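Local coordinates for beta-L-arabinobiosidase (PDB 5MQR), which probably hydrolyses arabinose-containing glycosides of plant pectin in a gut bacterium and may also have sialidase activity, at residues H714-R720 / N1017-D1023; N657-F661 / Y672-W676; R720-D724 / D1057-Y1061; P992-E996 / R1012-Y1016. One frame throughout, in Å; residues are numbered along the deposited sequence.

Contact 1. Residues H714-R720 / N1017-D1023; sequences HHIYESR and NHSTFND
In the helical domain, consistent with the alpha/alpha barrel of six-hairpin glycosidases, E718 of helix 712-719 receives the start of helix 1022-1029, with F1021 at its N-cap position. The E718 chain bends at chi2 (87°), and its carboxylate comes up against backbone N-H groups: OE1 accepts F1021 N at 3.0 Å and D1023 N at 2.9 Å, from opposite faces of the carboxylate plane, while OE2 accepts N1022 N at 2.9 Å. D1023, in turn, offers OD1 to R720 NH2 in a salt bridge of 2.9 Å. Guanidinium and carboxylate planes stand 56° apart, and the second link, from R720 NE, is weak; D1023 OD1 also takes W721 NE1, and R720 NH1 turns to A760 O. At the far end H715 NE2 gives N1017 O a nearly straight bond of 2.9 Å (170°) lying in the imidazole plane. Between these, S1019 CA sits over one face of the H714 ring, 4.0 Å from its centroid, and T1020 CG2 packs 3.6 Å from H714 ND1. A buried carboxylate held by three amides at a helix start is probably stabilised as the anion, its charge partly balanced by the helix dipole.

Contact 2. Residues N657-F661 / Y672-W676; sequences NIPLF and YYYRW
Y672 and F661 meet where an edge strand of the five-stranded antiparallel sheet, 660-662, is packed by the helix that follows it, 666-680, in a short strand-to-helix connection. Y672 leaves its helix with CG anti to the backbone N (chi1 -177°), which carries the ring toward the strand. Its CB lies 3.9 Å from F661 CD2. From CG outward the ring is roofed by F661 CB, which sits 3.5 Å from the ring centroid and only 2° off the normal, a CH-pi contact centred on the face; the F661 ring itself meets the Y672 ring obliquely. Farther along, CE2 passes P659 O at the ring edge and close to its plane, and at the tip OH donates to that same P659 O at 2.7 Å, coming from above the carbonyl plane. Tyrosine suits this place because it offers an apolar face to F661 and a hydroxyl to the buried carbonyl beyond.

One turn on, W676 receives I658 CG2 over its five-membered ring, 3.7 Å from the centroid, while I658 CD1 reaches Y673 CE1 at 3.6 Å and still lies near the W676 rim. A beta-branched isoleucine can fill the space between the two rings. Y673 crosses I658 at about a right angle, its ring reaching the strand and also meeting those of Y629 and F626. Its own face is packed by its neighbour, Y672 CD2 standing over the ring centre, and its hydroxyl closes the contact by donating to F661 O at 2.7 Å, 18° out of the carbonyl plane.

Contact 3. Residues R720-D724 / D1057-Y1061; sequences RWLRD and DNVLY
R723 and N1058 lay their flat ends almost parallel, guanidinium and amide planes 6° apart, although the two side chains cross at about a right angle. N1058 OD1 stands 3.1 Å above the plane of the R723 guanidinium, toward its rim, a layered approach and not a hydrogen bond; that oxygen is engaged by S617 OG. The opposite face of the guanidinium is covered by L1060 CB, so the cation is sandwiched between an amide and an aliphatic chain. Its edge does the bonding: NH1 reaches N1058 O at 2.9 Å, with the oxygen near the guanidinium plane but the donor well above the carbonyl plane, and NH2 turns to N1065 OD1. The R723 chain bends at chi3 (62°), and the turn of the guanidinium beyond brings NH1 to the strand. With the guanidinium gone, as in an alanine here, N1058 O and N1065 OD1 would probably lose this donor and a gap open beside L1060.

N1058 and V1059 both face L1066 in a G1 beta bulge, and asparagine tolerates the positive phi (62°) that this demands. On the other side W721 and V1059 lie side by side, pointing the same way, with W721 CZ3 and V1059 CG1 3.9 Å apart. Water 1 bridges the backbones, donating to W721 O and accepting from L1060 N. The loop, from the MGH1-like glycoside hydrolase domain, links helices 712-719 and 726-737 and passes beside strand 1053-1061, in the five-stranded sheet of the family 65-type C-terminal domain; W721 is covered by helices 754-765, 1022-1029 and 666-680.

Contact 4. Residues P992-E996 / R1012-Y1016; sequences PYIGE and RSRYY
The backbones of G995 and S1013 come within 4.6 Å at their CA atoms, beside a type II beta turn from S1013 to Y1016 in which Y1015 takes the positive phi (63°). Y1016 N binds I994 O across the contact at 2.9 Å, and G995 CA makes a CA-H...O contact of 3.2 Å with S1013 O. Glycine suits this spot, since a CB would clash with Y993 CE1. Water 2 accepts from I994 N and Y1015 N.

Both segments lie in the MGH1-like glycoside hydrolase domain, in the largely irregular chain between strand 991-992 and helix 1022-1029. Here E996 and R1012 form a side-on, nearly coplanar salt bridge, NE to OE2 and NH2 to OE1, both 2.9 Å and both on syn lone pairs. S1013 OG donates to OE2 from the anti side at 2.7 Å. A leucine in place of E996 would probably leave R1012 without its mate and S1013 OG without this acceptor. E996 CG, anti to the carbonyl carbon (chi1 -62°), sits over the centre of the Y1016 ring, 3.7 Å from the centroid, and the chain, extended beyond it, carries the carboxylate to R1012. Water 4 donates to E996 OE1 and also binds Y1016 OH.

Contacts 1, 2 and 3 form one cluster with centres 10 to 13 Å apart. Contact 1 meets contact 2 through S1019 OG and R675 NH2, 2.9 Å apart, and contact 3 through the shared R720. Contacts 2 and 3 join in the sheet, where L660 N lies 2.7 Å from D1057 O. Contact 4 runs on directly in sequence into the second segment of contact 1, and its centre is about 17 Å from that of contact 2 and 25 Å from that of contact 3. A bound HEPES molecule lies about 4 Å from the side chain of R1012 in contact 4 and about 8 Å from that of H1018 in contact 1.

Contact 1. Residues H714-R720 / N1017-D1023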
# COMPACT_ATOMS: atom_id res chain seq x y z
N HIS A 714 1.98 23.02 -25.27
CA HIS A 714 1.93 21.58 -25.04
C HIS A 714 3.25 21.04 -24.47
O HIS A 714 3.21 20.24 -23.54
CB HIS A 714 1.63 20.80 -26.34
CG HIS A 714 0.23 20.95 -26.85
ND1 HIS A 714 -0.89 20.89 -26.04
CD2 HIS A 714 -0.24 21.09 -28.11
CE1 HIS A 714 -1.98 21.00 -26.78
NE2 HIS A 714 -1.62 21.13 -28.04
N HIS A 715 4.39 21.47 -25.04
CA HIS A 715 5.71 21.02 -24.54
C HIS A 715 5.89 21.29 -23.06
O HIS A 715 6.38 20.44 -22.32
CB HIS A 715 6.88 21.64 -25.32
CG HIS A 715 6.90 21.28 -26.77
ND1 HIS A 715 7.62 21.99 -27.71
CD2 HIS A 715 6.24 20.31 -27.46
CE1 HIS A 715 7.42 21.45 -28.90
NE2 HIS A 715 6.59 20.42 -28.78
N ILE A 716 5.46 22.47 -22.62
CA ILE A 716 5.61 22.86 -21.23
C ILE A 716 4.62 22.11 -20.35
O ILE A 716 4.98 21.65 -19.27
CB ILE A 716 5.48 24.38 -21.05
CG1 ILE A 716 6.62 25.08 -21.79
CG2 ILE A 716 5.49 24.76 -19.58
CD1 ILE A 716 6.40 26.55 -22.03
N TYR A 717 3.37 22.01 -20.80
CA TYR A 717 2.34 21.30 -20.03
C TYR A 717 2.71 19.82 -19.82
O TYR A 717 2.46 19.26 -18.75
CB TYR A 717 0.95 21.43 -20.65
CG TYR A 717 0.08 22.58 -20.13
CD1 TYR A 717 0.28 23.90 -20.53
CD2 TYR A 717 -1.00 22.32 -19.27
CE1 TYR A 717 -0.54 24.91 -20.07
CE2 TYR A 717 -1.82 23.33 -18.81
CZ TYR A 717 -1.59 24.63 -19.20
OH TYR A 717 -2.42 25.62 -18.69
N GLU A 718 3.31 19.19 -20.83
CA GLU A 718 3.76 17.82 -20.70
C GLU A 718 5.03 17.71 -19.88
O GLU A 718 5.12 16.86 -18.99
CB GLU A 718 4.00 17.17 -22.05
CG GLU A 718 4.15 15.64 -22.02
CD GLU A 718 2.82 14.90 -22.12
OE1 GLU A 718 1.77 15.50 -21.78
OE2 GLU A 718 2.82 13.72 -22.55
N SER A 719 6.01 18.54 -20.19
CA SER A 719 7.33 18.42 -19.60
C SER A 719 7.42 18.90 -18.16
O SER A 719 8.41 18.64 -17.49
CB SER A 719 8.36 19.14 -20.45
OG SER A 719 8.35 18.64 -21.78
N ARG A 720 6.39 19.60 -17.67
CA ARG A 720 6.43 20.13 -16.31
C ARG A 720 6.48 19.03 -15.25
O ARG A 720 6.84 19.31 -14.11
CB ARG A 720 5.27 21.10 -16.05
CG ARG A 720 3.90 20.44 -16.00
CD ARG A 720 2.79 21.48 -15.90
NE ARG A 720 1.47 20.89 -16.15
CZ ARG A 720 0.31 21.38 -15.68
NH1 ARG A 720 0.29 22.45 -14.90
NH2 ARG A 720 -0.84 20.76 -15.98
N ASN A 1017 6.00 15.45 -31.71
CA ASN A 1017 5.87 16.08 -30.42
C ASN A 1017 5.13 17.40 -30.58
O ASN A 1017 5.74 18.46 -30.70
CB ASN A 1017 7.26 16.29 -29.81
CG ASN A 1017 7.19 16.92 -28.43
OD1 ASN A 1017 6.18 16.75 -27.71
ND2 ASN A 1017 8.23 17.67 -28.07
N HIS A 1018 3.81 17.30 -30.55
CA HIS A 1018 2.91 18.34 -31.00
C HIS A 1018 1.59 18.24 -30.24
O HIS A 1018 0.55 18.63 -30.73
CB HIS A 1018 2.69 18.07 -32.50
CG HIS A 1018 2.05 19.16 -33.27
ND1 HIS A 1018 0.86 18.98 -33.94
CD2 HIS A 1018 2.46 20.42 -33.57
CE1 HIS A 1018 0.55 20.09 -34.59
NE2 HIS A 1018 1.50 20.98 -34.38
N SER A 1019 1.66 17.75 -29.02
CA SER A 1019 0.47 17.42 -28.25
C SER A 1019 0.89 17.05 -26.84
O SER A 1019 2.08 16.84 -26.56
CB SER A 1019 -0.26 16.20 -28.85
OG SER A 1019 0.55 15.02 -28.80
N THR A 1020 -0.09 16.96 -25.97
CA THR A 1020 0.11 16.35 -24.65
C THR A 1020 -0.60 14.99 -24.64
O THR A 1020 -1.46 14.69 -25.49
CB THR A 1020 -0.39 17.25 -23.50
OG1 THR A 1020 -1.80 17.43 -23.56
CG2 THR A 1020 0.30 18.63 -23.52
N PHE A 1021 -0.19 14.19 -23.67
CA PHE A 1021 -0.83 12.93 -23.33
C PHE A 1021 -0.74 12.66 -21.83
O PHE A 1021 -1.74 12.46 -21.17
CB PHE A 1021 -0.25 11.73 -24.12
CG PHE A 1021 -0.92 10.46 -23.74
CD1 PHE A 1021 -2.19 10.18 -24.22
CD2 PHE A 1021 -0.34 9.60 -22.83
CE1 PHE A 1021 -2.87 9.03 -23.84
CE2 PHE A 1021 -1.01 8.44 -22.44
CZ PHE A 1021 -2.28 8.17 -22.95
N ASN A 1022 0.47 12.59 -21.32
CA ASN A 1022 0.67 12.32 -19.94
C ASN A 1022 0.24 13.46 -19.03
O ASN A 1022 -0.10 13.22 -17.86
CB ASN A 1022 2.10 11.90 -19.71
CG ASN A 1022 2.36 10.47 -20.17
OD1 ASN A 1022 1.47 9.61 -20.09
ND2 ASN A 1022 3.58 10.19 -20.58
N ASP A 1023 0.19 14.68 -19.55
CA ASP A 1023 -0.40 15.75 -18.78
C ASP A 1023 -1.87 15.49 -18.56
O ASP A 1023 -2.41 15.83 -17.51
CB ASP A 1023 -0.23 17.10 -19.43
CG ASP A 1023 -0.79 18.21 -18.57
OD1 ASP A 1023 -0.38 18.32 -17.38
OD2 ASP A 1023 -1.67 18.92 -19.06

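Contact 2. Residues N657-F661 / Y672-W676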
# COMPACT_ATOMS: atom_id res chain seq x y z
N ASN A 657 13.50 10.71 -14.18
CA ASN A 657 12.60 11.82 -14.48
C ASN A 657 11.12 11.58 -14.43
O ASN A 657 10.40 12.52 -14.17
CB ASN A 657 12.98 12.41 -15.83
CG ASN A 657 14.23 13.21 -15.74
OD1 ASN A 657 14.20 14.35 -15.27
ND2 ASN A 657 15.36 12.61 -16.11
N ILE A 658 10.65 10.36 -14.67
CA ILE A 658 9.21 10.20 -14.83
C ILE A 658 8.44 9.82 -13.58
O ILE A 658 8.89 8.97 -12.81
CB ILE A 658 8.84 9.32 -16.03
CG1 ILE A 658 9.24 7.86 -15.87
CG2 ILE A 658 9.45 9.89 -17.30
CD1 ILE A 658 8.41 6.96 -16.76
N PRO A 659 7.26 10.44 -13.38
CA PRO A 659 6.33 9.82 -12.45
C PRO A 659 5.99 8.43 -12.96
O PRO A 659 6.05 8.16 -14.18
CB PRO A 659 5.11 10.76 -12.47
CG PRO A 659 5.65 12.07 -12.93
CD PRO A 659 6.72 11.71 -13.92
N LEU A 660 5.66 7.53 -12.05
CA LEU A 660 5.32 6.16 -12.44
C LEU A 660 3.82 5.92 -12.36
O LEU A 660 3.15 6.46 -11.48
CB LEU A 660 6.07 5.17 -11.56
CG LEU A 660 7.60 5.25 -11.60
CD1 LEU A 660 8.21 4.34 -10.53
CD2 LEU A 660 8.19 4.91 -12.96
N PHE A 661 3.29 5.10 -13.26
CA PHE A 661 1.86 4.85 -13.36
C PHE A 661 1.61 3.36 -13.61
O PHE A 661 2.36 2.69 -14.28
CB PHE A 661 1.25 5.70 -14.51
CG PHE A 661 -0.18 5.33 -14.88
CD1 PHE A 661 -1.25 5.78 -14.14
CD2 PHE A 661 -0.44 4.52 -15.97
CE1 PHE A 661 -2.55 5.44 -14.47
CE2 PHE A 661 -1.74 4.17 -16.30
CZ PHE A 661 -2.80 4.62 -15.54
N TYR A 672 1.32 5.43 -21.52
CA TYR A 672 1.94 6.26 -20.52
C TYR A 672 3.44 6.25 -20.71
O TYR A 672 4.08 7.28 -20.84
CB TYR A 672 1.57 5.79 -19.10
CG TYR A 672 2.15 6.69 -18.06
CD1 TYR A 672 1.49 7.83 -17.66
CD2 TYR A 672 3.39 6.41 -17.50
CE1 TYR A 672 2.05 8.67 -16.71
CE2 TYR A 672 3.96 7.24 -16.55
CZ TYR A 672 3.28 8.37 -16.16
OH TYR A 672 3.87 9.23 -15.25
N TYR A 673 4.01 5.05 -20.72
CA TYR A 673 5.45 4.92 -20.83
C TYR A 673 5.94 5.30 -22.22
O TYR A 673 6.97 5.98 -22.33
CB TYR A 673 5.93 3.52 -20.37
CG TYR A 673 5.73 3.40 -18.88
CD1 TYR A 673 6.61 4.01 -17.99
CD2 TYR A 673 4.59 2.77 -18.36
CE1 TYR A 673 6.38 3.95 -16.61
CE2 TYR A 673 4.35 2.72 -17.00
CZ TYR A 673 5.24 3.30 -16.13
OH TYR A 673 4.98 3.24 -14.79
N TYR A 674 5.19 4.92 -23.26
CA TYR A 674 5.61 5.26 -24.61
C TYR A 674 5.77 6.78 -24.83
O TYR A 674 6.73 7.22 -25.43
CB TYR A 674 4.66 4.69 -25.66
CG TYR A 674 4.97 5.16 -27.08
CD1 TYR A 674 6.05 4.63 -27.77
CD2 TYR A 674 4.23 6.16 -27.68
CE1 TYR A 674 6.37 5.07 -29.04
CE2 TYR A 674 4.54 6.61 -28.97
CZ TYR A 674 5.61 6.06 -29.64
OH TYR A 674 5.90 6.48 -30.90
N ARG A 675 4.82 7.55 -24.34
CA ARG A 675 4.81 8.99 -24.63
C ARG A 675 5.93 9.69 -23.88
O ARG A 675 6.48 10.67 -24.39
CB ARG A 675 3.46 9.61 -24.32
CG ARG A 675 2.39 9.26 -25.36
CD ARG A 675 2.68 9.84 -26.74
NE ARG A 675 2.75 11.28 -26.68
CZ ARG A 675 1.79 12.13 -27.06
NH1 ARG A 675 0.63 11.72 -27.60
NH2 ARG A 675 2.00 13.44 -26.89
N TRP A 676 6.31 9.17 -22.71
CA TRP A 676 7.51 9.70 -22.07
C TRP A 676 8.78 9.36 -22.87
O TRP A 676 9.63 10.21 -23.05
CB TRP A 676 7.68 9.22 -20.63
CG TRP A 676 6.79 9.85 -19.65
CD1 TRP A 676 5.98 9.20 -18.76
CD2 TRP A 676 6.62 11.24 -19.39
NE1 TRP A 676 5.32 10.10 -17.97
CE2 TRP A 676 5.67 11.36 -18.34
CE3 TRP A 676 7.14 12.40 -19.97
CZ2 TRP A 676 5.24 12.59 -17.84
CZ3 TRP A 676 6.72 13.63 -19.47
CH2 TRP A 676 5.78 13.71 -18.41

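Contact 3. Residues R720-D724 / D1057-Y1061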
# COMPACT_ATOMS: atom_id res chain seq x y z
N ARG A 720 6.39 19.60 -17.67
CA ARG A 720 6.43 20.13 -16.31
C ARG A 720 6.48 19.03 -15.25
O ARG A 720 6.84 19.31 -14.11
CB ARG A 720 5.27 21.10 -16.05
CG ARG A 720 3.90 20.44 -16.00
CD ARG A 720 2.79 21.48 -15.90
NE ARG A 720 1.47 20.89 -16.15
CZ ARG A 720 0.31 21.38 -15.68
NH1 ARG A 720 0.29 22.45 -14.90
NH2 ARG A 720 -0.84 20.76 -15.98
N TRP A 721 6.13 17.79 -15.63
CA TRP A 721 6.13 16.63 -14.73
C TRP A 721 7.46 15.92 -14.59
O TRP A 721 7.60 15.04 -13.74
CB TRP A 721 5.03 15.63 -15.15
CG TRP A 721 3.70 16.27 -15.14
CD1 TRP A 721 3.00 16.70 -16.23
CD2 TRP A 721 2.92 16.64 -14.00
NE1 TRP A 721 1.82 17.27 -15.84
CE2 TRP A 721 1.75 17.26 -14.47
CE3 TRP A 721 3.09 16.50 -12.61
CZ2 TRP A 721 0.76 17.74 -13.62
CZ3 TRP A 721 2.10 16.97 -11.77
CH2 TRP A 721 0.94 17.59 -12.28
N LEU A 722 8.43 16.27 -15.43
CA LEU A 722 9.76 15.69 -15.37
C LEU A 722 10.45 16.19 -14.11
O LEU A 722 10.47 17.38 -13.84
CB LEU A 722 10.59 16.06 -16.60
CG LEU A 722 10.07 15.65 -17.97
CD1 LEU A 722 11.01 16.19 -19.02
CD2 LEU A 722 9.88 14.14 -18.09
N ARG A 723 11.06 15.27 -13.38
CA ARG A 723 11.53 15.55 -12.03
C ARG A 723 12.80 16.39 -12.02
O ARG A 723 12.97 17.22 -11.15
CB ARG A 723 11.76 14.25 -11.25
CG ARG A 723 10.47 13.46 -10.93
CD ARG A 723 10.78 12.16 -10.19
NE ARG A 723 11.42 12.51 -8.92
CZ ARG A 723 10.79 12.74 -7.78
NH1 ARG A 723 9.46 12.59 -7.67
NH2 ARG A 723 11.49 13.12 -6.72
N ASP A 724 13.72 16.17 -12.98
CA ASP A 724 14.94 16.96 -13.04
C ASP A 724 14.60 18.28 -13.76
O ASP A 724 14.27 18.28 -14.94
CB ASP A 724 16.06 16.20 -13.74
CG ASP A 724 17.41 16.90 -13.65
OD1 ASP A 724 17.50 18.10 -13.35
OD2 ASP A 724 18.42 16.22 -13.91
N ASP A 1057 2.54 7.54 -9.04
CA ASP A 1057 3.54 7.62 -7.99
C ASP A 1057 4.73 8.40 -8.50
O ASP A 1057 4.86 8.67 -9.70
CB ASP A 1057 3.98 6.21 -7.64
CG ASP A 1057 4.39 6.04 -6.19
OD1 ASP A 1057 4.67 7.02 -5.47
OD2 ASP A 1057 4.45 4.88 -5.77
N ASN A 1058 5.60 8.75 -7.56
CA ASN A 1058 6.85 9.43 -7.84
C ASN A 1058 6.61 10.80 -8.48
O ASN A 1058 7.43 11.25 -9.27
CB ASN A 1058 7.77 8.57 -8.73
CG ASN A 1058 9.25 8.94 -8.59
OD1 ASN A 1058 9.67 9.42 -7.55
ND2 ASN A 1058 10.02 8.74 -9.62
N VAL A 1059 5.51 11.46 -8.11
CA VAL A 1059 5.21 12.77 -8.68
C VAL A 1059 5.96 13.83 -7.87
O VAL A 1059 5.80 13.88 -6.63
CB VAL A 1059 3.70 13.07 -8.64
CG1 VAL A 1059 3.41 14.49 -9.12
CG2 VAL A 1059 2.92 12.05 -9.46
N LEU A 1060 6.75 14.68 -8.53
CA LEU A 1060 7.35 15.83 -7.85
C LEU A 1060 6.42 17.01 -8.01
O LEU A 1060 6.27 17.56 -9.10
CB LEU A 1060 8.73 16.16 -8.41
CG LEU A 1060 9.57 17.18 -7.61
CD1 LEU A 1060 9.79 16.71 -6.17
CD2 LEU A 1060 10.90 17.39 -8.31
N TYR A 1061 5.78 17.38 -6.91
CA TYR A 1061 4.77 18.44 -6.91
C TYR A 1061 5.07 19.33 -5.72
O TYR A 1061 4.99 18.86 -4.58
CB TYR A 1061 3.37 17.82 -6.79
CG TYR A 1061 2.26 18.85 -6.74
CD1 TYR A 1061 1.72 19.39 -7.93
CD2 TYR A 1061 1.74 19.32 -5.52
CE1 TYR A 1061 0.71 20.34 -7.90
CE2 TYR A 1061 0.73 20.27 -5.49
CZ TYR A 1061 0.22 20.78 -6.68
OH TYR A 1061 -0.77 21.73 -6.66
O HOH W 1 6.42 15.41 -11.30

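Contact 4. Residues P992-E996 / R1012-Y1016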
# COMPACT_ATOMS: atom_id res chain seq x y z
N PRO A 992 3.04 1.09 -30.68
CA PRO A 992 2.71 2.46 -30.30
C PRO A 992 3.35 3.45 -31.26
O PRO A 992 4.47 3.21 -31.77
CB PRO A 992 3.31 2.62 -28.91
CG PRO A 992 3.60 1.24 -28.40
CD PRO A 992 3.61 0.30 -29.57
N TYR A 993 2.61 4.52 -31.53
CA TYR A 993 2.94 5.45 -32.58
C TYR A 993 2.22 6.78 -32.33
O TYR A 993 1.02 6.79 -32.07
CB TYR A 993 2.52 4.87 -33.91
CG TYR A 993 2.89 5.72 -35.10
CD1 TYR A 993 2.06 6.75 -35.51
CD2 TYR A 993 4.04 5.46 -35.84
CE1 TYR A 993 2.37 7.52 -36.62
CE2 TYR A 993 4.38 6.25 -36.96
CZ TYR A 993 3.53 7.29 -37.33
OH TYR A 993 3.78 8.10 -38.43
N ILE A 994 2.98 7.87 -32.38
CA ILE A 994 2.42 9.21 -32.30
C ILE A 994 2.94 9.94 -33.54
O ILE A 994 4.16 10.19 -33.69
CB ILE A 994 2.73 9.96 -30.99
CG1 ILE A 994 2.09 11.36 -30.96
CG2 ILE A 994 4.22 10.12 -30.73
CD1 ILE A 994 0.58 11.36 -31.11
N GLY A 995 2.00 10.23 -34.44
CA GLY A 995 2.24 10.93 -35.69
C GLY A 995 1.55 12.28 -35.71
O GLY A 995 1.20 12.84 -34.67
N GLU A 996 1.35 12.79 -36.92
CA GLU A 996 0.87 14.14 -37.10
C GLU A 996 -0.64 14.26 -37.00
O GLU A 996 -1.15 15.06 -36.23
CB GLU A 996 1.40 14.70 -38.42
CG GLU A 996 2.92 14.78 -38.46
CD GLU A 996 3.42 15.32 -39.78
OE1 GLU A 996 3.08 16.48 -40.16
OE2 GLU A 996 4.15 14.55 -40.44
N ARG A 1012 9.02 11.69 -41.33
CA ARG A 1012 8.69 12.94 -40.64
C ARG A 1012 7.69 12.81 -39.46
O ARG A 1012 7.81 13.54 -38.47
CB ARG A 1012 8.14 13.96 -41.63
CG ARG A 1012 6.88 13.53 -42.37
CD ARG A 1012 6.43 14.62 -43.35
NE ARG A 1012 5.54 15.58 -42.71
CZ ARG A 1012 5.11 16.71 -43.27
NH1 ARG A 1012 5.50 17.08 -44.50
NH2 ARG A 1012 4.26 17.48 -42.60
N SER A 1013 6.70 11.93 -39.61
CA SER A 1013 5.64 11.80 -38.60
C SER A 1013 6.07 11.04 -37.35
O SER A 1013 5.42 11.16 -36.31
CB SER A 1013 4.43 11.09 -39.18
OG SER A 1013 3.80 11.91 -40.11
N ARG A 1014 7.12 10.24 -37.47
CA ARG A 1014 7.50 9.34 -36.38
C ARG A 1014 7.89 10.13 -35.15
O ARG A 1014 8.72 11.03 -35.25
CB ARG A 1014 8.65 8.43 -36.80
CG ARG A 1014 8.27 7.42 -37.86
CD ARG A 1014 9.46 6.59 -38.29
NE ARG A 1014 9.97 5.78 -37.18
CZ ARG A 1014 11.11 5.08 -37.22
NH1 ARG A 1014 11.86 5.07 -38.33
NH2 ARG A 1014 11.49 4.38 -36.15
N TYR A 1015 7.29 9.78 -34.01
CA TYR A 1015 7.59 10.39 -32.71
C TYR A 1015 7.26 11.88 -32.67
O TYR A 1015 7.96 12.65 -32.01
CB TYR A 1015 9.07 10.16 -32.32
CG TYR A 1015 9.56 8.74 -32.59
CD1 TYR A 1015 8.94 7.63 -32.00
CD2 TYR A 1015 10.61 8.51 -33.46
CE1 TYR A 1015 9.35 6.34 -32.27
CE2 TYR A 1015 11.04 7.21 -33.72
CZ TYR A 1015 10.40 6.13 -33.13
OH TYR A 1015 10.85 4.87 -33.41
N TYR A 1016 6.18 12.30 -33.33
CA TYR A 1016 5.82 13.71 -33.38
C TYR A 1016 5.49 14.26 -31.98
O TYR A 1016 4.80 13.64 -31.18
CB TYR A 1016 4.64 13.89 -34.34
CG TYR A 1016 4.43 15.27 -34.91
CD1 TYR A 1016 5.49 16.00 -35.48
CD2 TYR A 1016 3.15 15.84 -34.94
CE1 TYR A 1016 5.29 17.25 -36.01
CE2 TYR A 1016 2.95 17.08 -35.51
CZ TYR A 1016 4.03 17.79 -36.02
OH TYR A 1016 3.83 19.04 -36.56
O HOH W 2 5.82 7.28 -33.94
O HOH W 3 1.05 11.41 -39.55
O HOH W 4 2.30 18.67 -38.99